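Long-range contacts in choline binding protein PCPA (Streptococcus pneumoniae, PDB 4CP6), which is a pneumococcal surface antigen of the choline-binding family with a leucine-rich repeat region, probably attached to the cell wall through choline, and studied as a vaccine component: residues A[251-256]-A[272-277]; A[297-302]-A[318-323]. One frame throughout, in Å; residues are numbered along the deposited sequence.

Interaction 1. Residues A[251-256]-A[272-277]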
loop_
_atom_site.group_PDB
_atom_site.type_symbol
_atom_site.label_atom_id
_atom_site.label_comp_id
_atom_site.label_asym_id
_atom_site.label_seq_id
_atom_site.Cartn_x
_atom_site.Cartn_y
_atom_site.Cartn_z
ATOM N N TYR A 251 -19.724 3.967 -9.671
ATOM C CA TYR A 251 -18.597 3.777 -10.588
ATOM C C TYR A 251 -18.768 2.494 -11.327
ATOM O O TYR A 251 -19.275 1.505 -10.766
ATOM C CB TYR A 251 -17.266 3.740 -9.795
ATOM C CG TYR A 251 -16.015 3.650 -10.650
ATOM C CD1 TYR A 251 -15.554 4.753 -11.357
ATOM C CD2 TYR A 251 -15.261 2.475 -10.700
ATOM C CE1 TYR A 251 -14.407 4.678 -12.139
ATOM C CE2 TYR A 251 -14.104 2.390 -11.470
ATOM C CZ TYR A 251 -13.693 3.495 -12.196
ATOM O OH TYR A 251 -12.566 3.439 -12.959
ATOM N N LYS A 252 -18.334 2.493 -12.604
ATOM C CA LYS A 252 -18.333 1.324 -13.437
ATOM C C LYS A 252 -16.903 1.096 -13.929
ATOM O O LYS A 252 -16.322 1.993 -14.528
ATOM C CB LYS A 252 -19.258 1.491 -14.662
ATOM C CG LYS A 252 -20.720 1.698 -14.289
ATOM C CD LYS A 252 -21.602 1.848 -15.533
ATOM C CE LYS A 252 -22.923 2.478 -15.173
ATOM N NZ LYS A 252 -23.209 3.648 -16.044
ATOM N N THR A 253 -16.326 -0.087 -13.682
ATOM C CA THR A 253 -14.991 -0.361 -14.213
ATOM C C THR A 253 -15.093 -0.455 -15.744
ATOM O O THR A 253 -16.102 -0.915 -16.309
ATOM C CB THR A 253 -14.409 -1.636 -13.604
ATOM O OG1 THR A 253 -15.325 -2.733 -13.825
ATOM C CG2 THR A 253 -14.104 -1.479 -12.141
ATOM N N PRO A 254 -14.015 -0.061 -16.447
ATOM C CA PRO A 254 -14.047 -0.141 -17.922
ATOM C C PRO A 254 -14.088 -1.564 -18.430
ATOM O O PRO A 254 -13.702 -2.507 -17.735
ATOM C CB PRO A 254 -12.754 0.572 -18.352
ATOM C CG PRO A 254 -11.871 0.581 -17.149
ATOM C CD PRO A 254 -12.763 0.528 -15.929
ATOM N N LYS A 255 -14.601 -1.745 -19.665
ATOM C CA LYS A 255 -14.773 -3.065 -20.244
ATOM C C LYS A 255 -13.483 -3.897 -20.362
ATOM O O LYS A 255 -13.557 -5.121 -20.388
ATOM C CB LYS A 255 -15.482 -2.972 -21.614
ATOM C CG LYS A 255 -14.686 -2.227 -22.691
ATOM C CD LYS A 255 -15.354 -2.390 -24.059
ATOM C CE LYS A 255 -14.528 -1.783 -25.161
ATOM N NZ LYS A 255 -15.189 -1.950 -26.484
ATOM N N GLU A 256 -12.310 -3.230 -20.416
ATOM C CA GLU A 256 -11.019 -3.900 -20.567
ATOM C C GLU A 256 -10.499 -4.493 -19.271
ATOM O O GLU A 256 -9.571 -5.266 -19.331
ATOM C CB GLU A 256 -9.951 -2.889 -21.034
ATOM C CG GLU A 256 -10.185 -2.295 -22.424
ATOM C CD GLU A 256 -11.049 -1.047 -22.478
ATOM O OE1 GLU A 256 -11.432 -0.526 -21.403
ATOM O OE2 GLU A 256 -11.322 -0.571 -23.605
ATOM N N LYS A 272 -20.669 4.187 -3.238
ATOM C CA LYS A 272 -21.813 3.418 -2.764
ATOM C C LYS A 272 -22.198 2.305 -3.697
ATOM O O LYS A 272 -22.697 1.285 -3.231
ATOM C CB LYS A 272 -23.051 4.340 -2.585
ATOM C CG LYS A 272 -22.867 5.426 -1.532
ATOM C CD LYS A 272 -24.147 6.294 -1.378
ATOM C CE LYS A 272 -24.002 7.165 -0.149
ATOM N NZ LYS A 272 -25.222 7.992 0.120
ATOM N N LYS A 273 -22.018 2.470 -5.020
ATOM C CA LYS A 273 -22.426 1.462 -5.981
ATOM C C LYS A 273 -21.283 1.205 -6.951
ATOM O O LYS A 273 -20.781 2.150 -7.570
ATOM C CB LYS A 273 -23.694 1.940 -6.721
ATOM C CG LYS A 273 -24.190 0.985 -7.806
ATOM C CD LYS A 273 -25.508 1.459 -8.405
ATOM C CE LYS A 273 -25.903 0.586 -9.574
ATOM N NZ LYS A 273 -27.122 1.088 -10.254
ATOM N N LEU A 274 -20.875 -0.049 -7.065
ATOM C CA LEU A 274 -19.775 -0.418 -7.950
ATOM C C LEU A 274 -20.244 -1.488 -8.893
ATOM O O LEU A 274 -20.764 -2.533 -8.459
ATOM C CB LEU A 274 -18.595 -0.900 -7.114
ATOM C CG LEU A 274 -17.380 -1.425 -7.871
ATOM C CD1 LEU A 274 -16.784 -0.339 -8.820
ATOM C CD2 LEU A 274 -16.322 -1.855 -6.890
ATOM N N GLU A 275 -20.117 -1.225 -10.196
ATOM C CA GLU A 275 -20.469 -2.232 -11.182
ATOM C C GLU A 275 -19.216 -2.738 -11.837
ATOM O O GLU A 275 -18.508 -1.933 -12.453
ATOM C CB GLU A 275 -21.450 -1.705 -12.228
ATOM C CG GLU A 275 -22.851 -1.605 -11.662
ATOM C CD GLU A 275 -23.824 -1.087 -12.688
ATOM O OE1 GLU A 275 -23.820 0.141 -12.926
ATOM O OE2 GLU A 275 -24.487 -1.921 -13.344
ATOM N N LEU A 276 -18.893 -4.018 -11.648
ATOM C CA LEU A 276 -17.731 -4.622 -12.300
ATOM C C LEU A 276 -18.152 -5.117 -13.660
ATOM O O LEU A 276 -19.348 -5.365 -13.923
ATOM C CB LEU A 276 -17.085 -5.716 -11.457
ATOM C CG LEU A 276 -16.666 -5.264 -10.053
ATOM C CD1 LEU A 276 -16.039 -6.390 -9.289
ATOM C CD2 LEU A 276 -15.685 -4.106 -10.095
ATOM N N ASN A 277 -17.183 -5.198 -14.563
ATOM C CA ASN A 277 -17.483 -5.533 -15.943
ATOM C C ASN A 277 -17.292 -7.008 -16.284
ATOM O O ASN A 277 -16.386 -7.665 -15.759
ATOM C CB ASN A 277 -16.504 -4.766 -16.838
ATOM C CG ASN A 277 -15.049 -5.048 -16.487
ATOM O OD1 ASN A 277 -14.554 -4.673 -15.419
ATOM N ND2 ASN A 277 -14.333 -5.806 -17.299
HETATM O O HOH W 1 -22.341 1.757 -11.056
HETATM O O HOH W 2 -18.354 -2.245 -15.345
#

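Interaction 2. Residues A[297-302]-A[318-323]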
loop_
_atom_site.group_PDB
_atom_site.type_symbol
_atom_site.label_atom_id
_atom_site.label_comp_id
_atom_site.label_asym_id
_atom_site.label_seq_id
_atom_site.Cartn_x
_atom_site.Cartn_y
_atom_site.Cartn_z
ATOM N N ILE A 297 -22.477 -4.113 -4.996
ATOM C CA ILE A 297 -21.420 -4.462 -5.928
ATOM C C ILE A 297 -21.920 -5.495 -6.897
ATOM O O ILE A 297 -22.514 -6.488 -6.466
ATOM C CB ILE A 297 -20.133 -4.882 -5.199
ATOM C CG1 ILE A 297 -18.983 -5.085 -6.227
ATOM C CG2 ILE A 297 -20.358 -6.143 -4.334
ATOM C CD1 ILE A 297 -17.719 -5.291 -5.611
ATOM N N SER A 298 -21.717 -5.282 -8.207
ATOM C CA SER A 298 -22.132 -6.266 -9.195
ATOM C C SER A 298 -20.895 -7.091 -9.576
ATOM O O SER A 298 -19.894 -6.508 -10.029
ATOM C CB SER A 298 -22.718 -5.581 -10.425
ATOM O OG SER A 298 -23.077 -6.550 -11.391
ATOM N N LEU A 299 -20.946 -8.412 -9.382
ATOM C CA LEU A 299 -19.832 -9.312 -9.685
ATOM C C LEU A 299 -20.158 -10.076 -10.955
ATOM O O LEU A 299 -21.254 -10.622 -11.086
ATOM C CB LEU A 299 -19.629 -10.297 -8.532
ATOM C CG LEU A 299 -19.338 -9.644 -7.157
ATOM C CD1 LEU A 299 -19.254 -10.722 -6.073
ATOM C CD2 LEU A 299 -18.053 -8.811 -7.200
ATOM N N PRO A 300 -19.198 -10.145 -11.891
ATOM C CA PRO A 300 -19.499 -10.695 -13.223
ATOM C C PRO A 300 -19.395 -12.205 -13.382
ATOM O O PRO A 300 -18.747 -12.878 -12.589
ATOM C CB PRO A 300 -18.469 -9.989 -14.116
ATOM C CG PRO A 300 -17.258 -9.847 -13.188
ATOM C CD PRO A 300 -17.874 -9.490 -11.863
ATOM N N ASN A 301 -20.056 -12.746 -14.434
ATOM C CA ASN A 301 -19.987 -14.164 -14.749
ATOM C C ASN A 301 -18.556 -14.643 -14.960
ATOM O O ASN A 301 -18.258 -15.784 -14.668
ATOM C CB ASN A 301 -20.806 -14.449 -16.025
ATOM C CG ASN A 301 -22.275 -14.156 -15.829
ATOM O OD1 ASN A 301 -22.938 -13.447 -16.631
ATOM N ND2 ASN A 301 -22.819 -14.682 -14.755
ATOM N N SER A 302 -17.670 -13.753 -15.466
ATOM C CA SER A 302 -16.274 -14.093 -15.726
ATOM C C SER A 302 -15.410 -14.194 -14.465
ATOM O O SER A 302 -14.259 -14.642 -14.576
ATOM C CB SER A 302 -15.661 -13.046 -16.652
ATOM O OG SER A 302 -15.872 -11.754 -16.113
ATOM N N LYS A 318 -24.955 -4.316 1.553
ATOM C CA LYS A 318 -26.253 -4.909 1.885
ATOM C C LYS A 318 -26.464 -6.335 1.446
ATOM O O LYS A 318 -27.258 -7.046 2.068
ATOM C CB LYS A 318 -27.392 -4.049 1.299
ATOM C CG LYS A 318 -27.351 -2.580 1.735
ATOM C CD LYS A 318 -28.436 -1.754 1.007
ATOM C CE LYS A 318 -28.460 -0.316 1.481
ATOM N NZ LYS A 318 -29.617 0.439 0.936
ATOM N N GLU A 319 -25.796 -6.755 0.367
ATOM C CA GLU A 319 -25.994 -8.082 -0.208
ATOM C C GLU A 319 -24.771 -8.419 -0.998
ATOM O O GLU A 319 -24.048 -7.512 -1.432
ATOM C CB GLU A 319 -27.217 -8.041 -1.168
ATOM C CG GLU A 319 -27.598 -9.366 -1.808
ATOM C CD GLU A 319 -28.825 -9.359 -2.700
ATOM O OE1 GLU A 319 -29.387 -8.267 -2.940
ATOM O OE2 GLU A 319 -29.222 -10.454 -3.163
ATOM N N LEU A 320 -24.540 -9.727 -1.205
ATOM C CA LEU A 320 -23.471 -10.184 -2.075
ATOM C C LEU A 320 -23.989 -11.350 -2.850
ATOM O O LEU A 320 -24.523 -12.299 -2.254
ATOM C CB LEU A 320 -22.219 -10.631 -1.305
ATOM C CG LEU A 320 -21.138 -9.620 -1.068
ATOM C CD1 LEU A 320 -20.084 -10.164 -0.112
ATOM C CD2 LEU A 320 -20.502 -9.172 -2.397
ATOM N N ILE A 321 -23.852 -11.291 -4.170
ATOM C CA ILE A 321 -24.189 -12.385 -5.035
ATOM C C ILE A 321 -22.896 -12.895 -5.654
ATOM O O ILE A 321 -22.346 -12.242 -6.552
ATOM C CB ILE A 321 -25.220 -11.977 -6.097
ATOM C CG1 ILE A 321 -26.510 -11.460 -5.407
ATOM C CG2 ILE A 321 -25.483 -13.150 -7.056
ATOM C CD1 ILE A 321 -27.441 -10.690 -6.352
ATOM N N LEU A 322 -22.391 -14.027 -5.175
ATOM C CA LEU A 322 -21.173 -14.615 -5.734
ATOM C C LEU A 322 -21.561 -15.311 -7.042
ATOM O O LEU A 322 -22.499 -16.118 -7.078
ATOM C CB LEU A 322 -20.529 -15.602 -4.763
ATOM C CG LEU A 322 -20.130 -15.031 -3.388
ATOM C CD1 LEU A 322 -19.630 -16.152 -2.469
ATOM C CD2 LEU A 322 -19.071 -13.905 -3.524
ATOM N N PRO A 323 -20.894 -14.944 -8.135
ATOM C CA PRO A 323 -21.298 -15.459 -9.446
ATOM C C PRO A 323 -21.037 -16.925 -9.625
ATOM O O PRO A 323 -20.377 -17.584 -8.805
ATOM C CB PRO A 323 -20.562 -14.558 -10.448
ATOM C CG PRO A 323 -19.374 -14.054 -9.689
ATOM C CD PRO A 323 -19.804 -13.955 -8.234
HETATM O O HOH W 3 -24.274 -6.058 -3.801
HETATM O O HOH W 4 -23.651 -8.610 -5.269
HETATM O O HOH W 5 -22.691 -9.745 -7.497
HETATM O O HOH W 6 -23.239 -11.704 -9.532
#

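Interaction 1. Residues A[251-256]-A[272-277]
Lys273 accepts the first backbone bond of the pairing: its O takes the N-H of Tyr251 at 3.0 Å, with an N-H...O angle of 142°. At Leu274 the two strands stand in parallel register. The leucine and Tyr251 run side by side and point the same way, and methyl CD1 of Leu274 lies at the rim of the tyrosine ring, in its plane, 3.7 Å from CD2. The Tyr251 ring also meets Tyr242 edge-to-face. Glu275 then reaches back twice through its main chain: its N donates to Tyr251 O at 2.9 Å, and its O accepts from Thr253 N at 3.1 Å. Its side chain emerges on the other face of the sheet next to Lys252. OE1 lies against the lysine methylenes, 3.4 Å from CE, while NZ stays 4.7 Å away, so the pair is no direct salt bridge; a water instead joins OE1 to Tyr251 O. A second water links Glu275 O to Thr253 O. At Leu276, beyond the strand, CD2 packs on Thr253 CG2. Asn277 closes the contact. Its chi1 of 56° puts CG between the backbone N and carbonyl carbon, and OD1 receives the Thr253 hydroxyl, OG1 to OD1 being 2.6 Å with the donor tilted 17° from the carbonyl plane. ND2 donates to Thr257 O, which uses both ends of the amide and fixes which way it is turned. This is the stacking of consecutive leucine-rich repeat coils: regular parallel bonding where the strands run, continued past Glu275 by a short hydroxyl-amide bond. The opposite charges of Lys252 and Glu275 probably add only a modest, solvent-moderated attraction.

Interaction 2. Residues A[297-302]-A[318-323]
Leu299 packs against the CD-CG side of the Pro323 ring, the two side chains crossing at a slant, with CB of the leucine 3.7 Å from CD of the proline. Its chi1 of -59° sets CG anti to the carbonyl carbon. Methyl CD1 sits 3.5 Å from Ile321 O and also touches the CD2 methyls of Leu320 and Leu322. One methyl thus meets two leucine side chains and a main-chain oxygen. At the start of the segment, Ile297 contributes its CG2 branch, which meets Leu320 CD2 at 3.6 Å; Phe311 adjoins both residues, placing this pair against the interior of the coil. At the other end the Pro323 ring comes up to the backbone of Pro300, its CG 3.2 Å from Pro300 O. No direct hydrogen bond joins 297-302 to 318-323, and the CA atoms of Ile297 and Leu320 are about 7.2 Å apart, too far for ordinary sheet pairing. Waters occupy the gap. One accepts from Ile297 N and donates to Glu319 O; the next donates to Ile297 O and accepts from Ile321 N. A third takes the N-H of Leu299 and lies 2.7 Å from Ile321 O, and a fourth lies 2.7 Å from Leu299 O, although for these last two the exact sharing of protons among acceptors is less certain. The touching parts of the two segments still run nearly parallel, 14° apart. Two neighbouring repeat coils are therefore joined here on one side by aliphatic packing and on the other by a file of waters standing in for the missing strand-to-strand bonds. Several facing backbone N-H and C=O groups are bridged by water, while the direct adhesion between these segments is apolar.

Overall arrangement
Interactions 1 and 2 follow one another along the leucine-rich repeat solenoid, their centres about 12 Å apart. The strands 273-275 and 296-298 are neighbours in one parallel sheet, so the second segment of interaction 1 abuts the first of interaction 2. Probable hydrogen bonds join them: Leu274 O to Ser298 N at 2.9 Å, and Ser298 O to Leu276 N at 3.1 Å. Packing of Leu276 CD1 on Leu299 CD2, 3.8 Å apart, carries the apolar interior across the join. The three-strand sheet 250-252, 273-275, 296-298 ends at interaction 2, where waters separate it from strand 319-322, the edge of the following five-strand sheet.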